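Long-range contacts in fatty acid-binding protein 2 (Manduca sexta, PDB 1MDC), which binds fatty acids in a one-to-one ratio, holding the hydrophobic ligand inside a beta-barrel: residues A[7-12]-A[37-42]; A[112-117]-A[127-132]. All blocks are in the same frame, centred on the assembly; numbering follows the deposited sequence.

Contact 1: A[7-12]-A[37-42]; sequences VYSLVK and KPTQKM. With SO4 (sulfate ion), chain B.
Tyr8 and Gln40 form an antiparallel hydrogen-bonded pair: Tyr8 N reaches Gln40 O at 2.9 Å with an N-H...O angle of 175°, and Gln40 N returns to Tyr8 O. Leu10 N to Pro38 O, 3.1 Å, continues the pairing, after which the segments diverge; CB and CD2 of Leu10 both rest against Pro38 CD.

Thr39 carries the face shared with Ser9. Its CB sits 3.3 Å from Tyr8 O and also touches Val7 CG1, at 3.8 Å. From there OG1, placed between backbone N and carbonyl carbon (chi1 75°), passes Val7 CG1 and hydrogen-bonds to Thr54 OG1. The other branch, CG2, meets Ser9 OG at 3.5 Å.

On the face of Tyr8, Gln40 runs extended beyond CG into the barrel. Gln40 NE2 bonds the carboxylate of a bound palmitate and, weakly at 3.4 Å, O2 of a sulfate, probably from the crystallisation liquor; OE1 pairs with Lys106. Gln40 is an experimentally established hexadecanoate-binding residue.

Residues 16-21 and 27-35, the two helices of this barrel fold, lie in the connection between the segments. Strand 8-14 has strand 122-131 on its other side, and strand 39-45 has 48-54.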
loop_
_atom_site.group_PDB
_atom_site.type_symbol
_atom_site.label_atom_id
_atom_site.label_comp_id
_atom_site.label_asym_id
_atom_site.label_seq_id
_atom_site.Cartn_x
_atom_site.Cartn_y
_atom_site.Cartn_z
ATOM N N VAL A 7 13.717 1.160 6.075
ATOM C CA VAL A 7 12.649 0.190 6.234
ATOM C C VAL A 7 11.611 0.831 7.167
ATOM O O VAL A 7 11.950 1.246 8.268
ATOM C CB VAL A 7 13.182 -1.166 6.821
ATOM C CG1 VAL A 7 12.012 -2.097 7.208
ATOM C CG2 VAL A 7 14.033 -1.832 5.787
ATOM N N TYR A 8 10.356 0.932 6.732
ATOM C CA TYR A 8 9.301 1.502 7.550
ATOM C C TYR A 8 8.433 0.350 8.049
ATOM O O TYR A 8 8.061 -0.526 7.280
ATOM C CB TYR A 8 8.436 2.443 6.731
ATOM C CG TYR A 8 9.157 3.770 6.417
ATOM C CD1 TYR A 8 10.014 3.863 5.304
ATOM C CD2 TYR A 8 8.959 4.893 7.204
ATOM C CE1 TYR A 8 10.670 5.057 4.998
ATOM C CE2 TYR A 8 9.611 6.109 6.913
ATOM C CZ TYR A 8 10.453 6.177 5.812
ATOM O OH TYR A 8 11.090 7.360 5.535
ATOM N N SER A 9 8.139 0.361 9.338
ATOM C CA SER A 9 7.335 -0.670 9.977
ATOM C C SER A 9 6.037 -0.073 10.498
ATOM O O SER A 9 6.010 1.025 11.053
ATOM C CB SER A 9 8.005 -1.197 11.257
ATOM O OG SER A 9 9.247 -1.699 10.916
ATOM N N LEU A 10 4.949 -0.815 10.352
ATOM C CA LEU A 10 3.666 -0.330 10.832
ATOM C C LEU A 10 3.600 -0.121 12.337
ATOM O O LEU A 10 3.943 -1.018 13.113
ATOM C CB LEU A 10 2.571 -1.364 10.457
ATOM C CG LEU A 10 1.178 -0.886 10.881
ATOM C CD1 LEU A 10 0.626 0.075 9.779
ATOM C CD2 LEU A 10 0.325 -2.114 10.888
ATOM N N VAL A 11 3.141 1.062 12.743
ATOM C CA VAL A 11 3.021 1.361 14.152
ATOM C C VAL A 11 1.575 1.481 14.611
ATOM O O VAL A 11 1.283 1.220 15.754
ATOM C CB VAL A 11 3.919 2.451 14.692
ATOM C CG1 VAL A 11 5.330 2.037 14.378
ATOM C CG2 VAL A 11 3.655 3.734 14.026
ATOM N N LYS A 12 0.662 1.867 13.735
ATOM C CA LYS A 12 -0.745 2.016 14.123
ATOM C C LYS A 12 -1.598 2.207 12.882
ATOM O O LYS A 12 -1.082 2.573 11.826
ATOM C CB LYS A 12 -0.795 3.303 14.957
ATOM C CG LYS A 12 -2.110 4.011 15.169
ATOM C CD LYS A 12 -1.919 5.339 15.898
ATOM C CE LYS A 12 -2.777 6.420 15.270
ATOM N NZ LYS A 12 -2.818 7.677 16.035
ATOM N N LYS A 37 1.754 -7.045 10.569
ATOM C CA LYS A 37 2.682 -6.028 11.063
ATOM C C LYS A 37 3.681 -5.897 9.903
ATOM O O LYS A 37 4.839 -6.307 10.011
ATOM C CB LYS A 37 3.409 -6.430 12.348
ATOM C CG LYS A 37 2.520 -6.392 13.603
ATOM C CD LYS A 37 2.125 -4.965 14.046
ATOM C CE LYS A 37 1.232 -4.824 15.293
ATOM N NZ LYS A 37 0.766 -3.434 15.579
ATOM N N PRO A 38 3.222 -5.360 8.774
ATOM C CA PRO A 38 4.074 -5.223 7.599
ATOM C C PRO A 38 5.157 -4.163 7.680
ATOM O O PRO A 38 5.099 -3.245 8.496
ATOM C CB PRO A 38 3.139 -4.752 6.466
ATOM C CG PRO A 38 2.020 -3.981 7.153
ATOM C CD PRO A 38 1.972 -4.575 8.585
ATOM N N THR A 39 6.152 -4.315 6.805
ATOM C CA THR A 39 7.274 -3.392 6.680
ATOM C C THR A 39 7.407 -3.113 5.201
ATOM O O THR A 39 7.016 -3.940 4.366
ATOM C CB THR A 39 8.649 -3.800 7.204
ATOM O OG1 THR A 39 9.226 -4.755 6.304
ATOM C CG2 THR A 39 8.548 -4.321 8.636
ATOM N N GLN A 40 7.948 -1.957 4.855
ATOM C CA GLN A 40 8.119 -1.657 3.450
ATOM C C GLN A 40 9.351 -0.772 3.204
ATOM O O GLN A 40 9.642 0.135 3.985
ATOM C CB GLN A 40 6.856 -1.198 2.770
ATOM C CG GLN A 40 6.349 0.068 3.334
ATOM C CD GLN A 40 5.204 0.481 2.487
ATOM O OE1 GLN A 40 5.374 1.095 1.439
ATOM N NE2 GLN A 40 4.045 0.116 2.949
ATOM N N LYS A 41 10.089 -1.053 2.131
ATOM C CA LYS A 41 11.301 -0.320 1.784
ATOM C C LYS A 41 11.269 -0.031 0.311
ATOM O O LYS A 41 11.006 -0.942 -0.458
ATOM C CB LYS A 41 12.440 -1.281 1.976
ATOM C CG LYS A 41 13.827 -0.663 1.709
ATOM C CD LYS A 41 15.033 -1.546 2.063
ATOM C CE LYS A 41 15.441 -2.631 1.084
ATOM N NZ LYS A 41 16.352 -3.608 1.711
ATOM N N MET A 42 11.519 1.226 -0.068
ATOM C CA MET A 42 11.518 1.656 -1.470
ATOM C C MET A 42 12.923 2.056 -1.903
ATOM O O MET A 42 13.615 2.658 -1.094
ATOM C CB MET A 42 10.601 2.922 -1.644
ATOM C CG MET A 42 10.268 3.030 -3.085
ATOM S SD MET A 42 8.940 4.213 -3.288
ATOM C CE MET A 42 9.284 4.986 -4.870
HETATM S S SO4 B . 1.972 -0.001 -1.345
HETATM O O1 SO4 B . 2.871 0.703 -2.267
HETATM O O2 SO4 B . 2.419 0.193 0.018
HETATM O O3 SO4 B . 0.608 0.539 -1.428
HETATM O O4 SO4 B . 1.985 -1.456 -1.670
#

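Contact 2: A[112-117]-A[127-132]; sequences DLVVTI and RRYYKA. With PLM (palmitic acid), chain C.
Leu113 and Tyr130 lie side by side and point the same way, CB to CB at 4.0 Å, on the inner face of a beta hairpin in the fatty acid-binding protein barrel. Segments 112-117 and 127-131 run antiparallel, their axes at 165°. Leu113 and Val115 exchange backbone hydrogen bonds with Tyr130 and Arg128 respectively, in both directions.

The inner face also holds Val115 and Arg128. Val115 crosses the Tyr130 side chain, its CG2 4.0 Å from CE1, while the buried Ile117 sends CD1 to CG and CD of Arg128. The bend at chi3 (94°) turns NE of Arg128 out of the line of the extended CA-CB-CG-CD chain; this nitrogen bonds Gln13. Further out, NH1 gives a 2.9 Å hydrogen bond to palmitate O2, which lies at the guanidinium edge. Tyr130 OH donates to the same oxygen, so two side chains from one strand grip a single carboxylate atom. The positive charge of Arg128 and the hydroxyl of Tyr130 probably stabilise the carboxylate, whose O1 is bonded by Gln40.

On the opposite face Arg127 bends at chi2 (-93°). Its guanidinium uses two edge positions: NE to Thr116 OG1 at 3.0 Å, alongside, and NH1 to Tyr129 OH, itself bonded to Glu14. Val114 CG1 lies over one guanidinium face, 3.7 Å from Arg127 NE, and also touches CD. At the end of the pairing, Lys131 NZ forms a salt bridge to Asp112 OD1, its hydrogen bond weak at 3.4 Å, and a water donates to both that OD1 and Tyr130 O, each at 2.9 Å.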
loop_
_atom_site.group_PDB
_atom_site.type_symbol
_atom_site.label_atom_id
_atom_site.label_comp_id
_atom_site.label_asym_id
_atom_site.label_seq_id
_atom_site.Cartn_x
_atom_site.Cartn_y
_atom_site.Cartn_z
ATOM N N ASP A 112 8.856 9.242 9.360
ATOM C CA ASP A 112 7.459 8.856 9.408
ATOM C C ASP A 112 6.878 8.693 8.017
ATOM O O ASP A 112 7.235 9.437 7.093
ATOM C CB ASP A 112 6.606 9.983 10.061
ATOM C CG ASP A 112 6.954 10.279 11.488
ATOM O OD1 ASP A 112 6.724 9.328 12.315
ATOM O OD2 ASP A 112 7.437 11.298 11.828
ATOM N N LEU A 113 5.966 7.721 7.864
ATOM C CA LEU A 113 5.294 7.465 6.588
ATOM C C LEU A 113 3.794 7.424 6.952
ATOM O O LEU A 113 3.451 6.690 7.870
ATOM C CB LEU A 113 5.774 6.169 5.901
ATOM C CG LEU A 113 4.791 5.557 4.882
ATOM C CD1 LEU A 113 4.488 6.439 3.641
ATOM C CD2 LEU A 113 5.344 4.216 4.399
ATOM N N VAL A 114 2.938 8.212 6.292
ATOM C CA VAL A 114 1.514 8.207 6.598
ATOM C C VAL A 114 0.831 7.764 5.348
ATOM O O VAL A 114 1.110 8.320 4.321
ATOM C CB VAL A 114 1.037 9.642 6.944
ATOM C CG1 VAL A 114 -0.462 9.619 7.288
ATOM C CG2 VAL A 114 1.821 10.243 8.156
ATOM N N VAL A 115 -0.038 6.772 5.405
ATOM C CA VAL A 115 -0.732 6.313 4.226
ATOM C C VAL A 115 -2.211 6.606 4.447
ATOM O O VAL A 115 -2.759 6.192 5.457
ATOM C CB VAL A 115 -0.580 4.778 4.039
ATOM C CG1 VAL A 115 -1.337 4.342 2.761
ATOM C CG2 VAL A 115 0.900 4.363 3.803
ATOM N N THR A 116 -2.823 7.328 3.525
ATOM C CA THR A 116 -4.219 7.682 3.622
ATOM C C THR A 116 -4.882 6.857 2.543
ATOM O O THR A 116 -4.469 6.921 1.401
ATOM C CB THR A 116 -4.382 9.149 3.309
ATOM O OG1 THR A 116 -3.584 9.797 4.301
ATOM C CG2 THR A 116 -5.864 9.527 3.558
ATOM N N ILE A 117 -5.904 6.098 2.909
ATOM C CA ILE A 117 -6.584 5.262 1.957
ATOM C C ILE A 117 -8.036 5.594 1.786
ATOM O O ILE A 117 -8.740 5.739 2.781
ATOM C CB ILE A 117 -6.522 3.894 2.676
ATOM C CG1 ILE A 117 -5.058 3.470 2.928
ATOM C CG2 ILE A 117 -7.170 2.920 1.723
ATOM C CD1 ILE A 117 -4.885 2.158 3.711
ATOM N N ARG A 127 -6.258 5.102 7.737
ATOM C CA ARG A 127 -4.898 5.578 7.851
ATOM C C ARG A 127 -4.000 4.500 8.375
ATOM O O ARG A 127 -4.417 3.722 9.224
ATOM C CB ARG A 127 -4.841 6.679 8.901
ATOM C CG ARG A 127 -5.185 8.018 8.316
ATOM C CD ARG A 127 -3.927 8.730 7.880
ATOM N NE ARG A 127 -4.103 10.031 7.288
ATOM C CZ ARG A 127 -4.170 11.140 8.014
ATOM N NH1 ARG A 127 -4.117 11.069 9.328
ATOM N NH2 ARG A 127 -4.313 12.334 7.401
ATOM N N ARG A 128 -2.771 4.463 7.861
ATOM C CA ARG A 128 -1.768 3.507 8.305
ATOM C C ARG A 128 -0.541 4.365 8.575
ATOM O O ARG A 128 -0.129 5.124 7.717
ATOM C CB ARG A 128 -1.455 2.321 7.413
ATOM C CG ARG A 128 -2.756 1.565 7.008
ATOM C CD ARG A 128 -2.368 0.338 6.202
ATOM N NE ARG A 128 -2.232 -0.876 7.020
ATOM C CZ ARG A 128 -1.779 -2.000 6.466
ATOM N NH1 ARG A 128 -1.420 -2.050 5.176
ATOM N NH2 ARG A 128 -1.691 -3.057 7.200
ATOM N N TYR A 129 -0.012 4.267 9.781
ATOM C CA TYR A 129 1.143 5.019 10.243
ATOM C C TYR A 129 2.342 4.067 10.403
ATOM O O TYR A 129 2.284 3.045 11.109
ATOM C CB TYR A 129 0.838 5.703 11.605
ATOM C CG TYR A 129 -0.384 6.573 11.540
ATOM C CD1 TYR A 129 -0.313 7.920 11.170
ATOM C CD2 TYR A 129 -1.631 6.038 11.862
ATOM C CE1 TYR A 129 -1.435 8.716 11.105
ATOM C CE2 TYR A 129 -2.779 6.833 11.807
ATOM C CZ TYR A 129 -2.694 8.152 11.445
ATOM O OH TYR A 129 -3.821 8.919 11.390
ATOM N N TYR A 130 3.444 4.416 9.736
ATOM C CA TYR A 130 4.640 3.599 9.805
ATOM C C TYR A 130 5.806 4.460 10.269
ATOM O O TYR A 130 5.796 5.671 10.104
ATOM C CB TYR A 130 4.927 3.150 8.359
ATOM C CG TYR A 130 4.019 2.160 7.623
ATOM C CD1 TYR A 130 2.786 2.556 7.137
ATOM C CD2 TYR A 130 4.471 0.854 7.400
ATOM C CE1 TYR A 130 1.979 1.625 6.447
ATOM C CE2 TYR A 130 3.691 -0.069 6.706
ATOM C CZ TYR A 130 2.440 0.343 6.242
ATOM O OH TYR A 130 1.685 -0.536 5.544
ATOM N N LYS A 131 6.792 3.816 10.847
ATOM C CA LYS A 131 7.955 4.489 11.344
ATOM C C LYS A 131 9.246 3.726 10.974
ATOM O O LYS A 131 9.308 2.504 11.021
ATOM C CB LYS A 131 7.672 4.484 12.846
ATOM C CG LYS A 131 8.503 5.401 13.669
ATOM C CD LYS A 131 7.826 6.713 13.923
ATOM C CE LYS A 131 7.255 6.832 15.314
ATOM N NZ LYS A 131 6.278 7.926 15.426
ATOM N N ALA A 132 10.291 4.469 10.602
ATOM C CA ALA A 132 11.590 3.920 10.250
ATOM C C ALA A 132 12.425 4.175 11.488
ATOM O O ALA A 132 12.027 4.911 12.380
ATOM C CB ALA A 132 12.180 4.609 9.035
ATOM O OXT ALA A 132 13.492 3.636 11.658
HETATM C C1 PLM C . 0.093 0.395 2.603
HETATM O O1 PLM C . 1.108 1.031 2.271
HETATM O O2 PLM C . -0.177 0.123 3.784
HETATM C C2 PLM C . -0.871 -0.171 1.536
HETATM C C3 PLM C . -2.131 -0.897 2.059
HETATM C C4 PLM C . -1.948 -2.441 2.037
HETATM C C5 PLM C . -2.668 -3.112 0.850
HETATM C C6 PLM C . -3.905 -3.907 1.302
HETATM C C7 PLM C . -4.799 -4.117 0.087
HETATM C C8 PLM C . -5.901 -5.154 0.250
HETATM C C9 PLM C . -7.158 -4.465 -0.284
HETATM C CA PLM C . -7.727 -5.052 -1.584
HETATM C CB PLM C . -7.845 -3.949 -2.647
HETATM C CC PLM C . -8.860 -4.288 -3.770
HETATM C CD PLM C . -8.897 -3.182 -4.875
HETATM C CE PLM C . -10.254 -2.494 -4.984
HETATM C CF PLM C . -10.552 -1.789 -3.661
HETATM C CG PLM C . -11.894 -1.014 -3.642
HETATM O O HOH W 1 4.533 7.556 11.842
#

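Contact 1 closes before contact 2 opens along the chain, yet their centres lie only 8 Å apart, because strands 8-14 and 122-131 are neighbours in one antiparallel sheet. The four strands thus run in the order 39-45, 8-14, 122-131, 112-119, with the first and last strands of the chain side by side. At their seam Val11 N lies 2.7 Å from Tyr129 O and Lys12 O 2.9 Å from Tyr129 N, probable hydrogen bonds within a classic beta bulge in which Val11 and Lys12 both face Tyr129. This continuity brings residues remote in sequence to one palmitate head group: Gln40 from contact 1, and Arg128 and Tyr130 from contact 2.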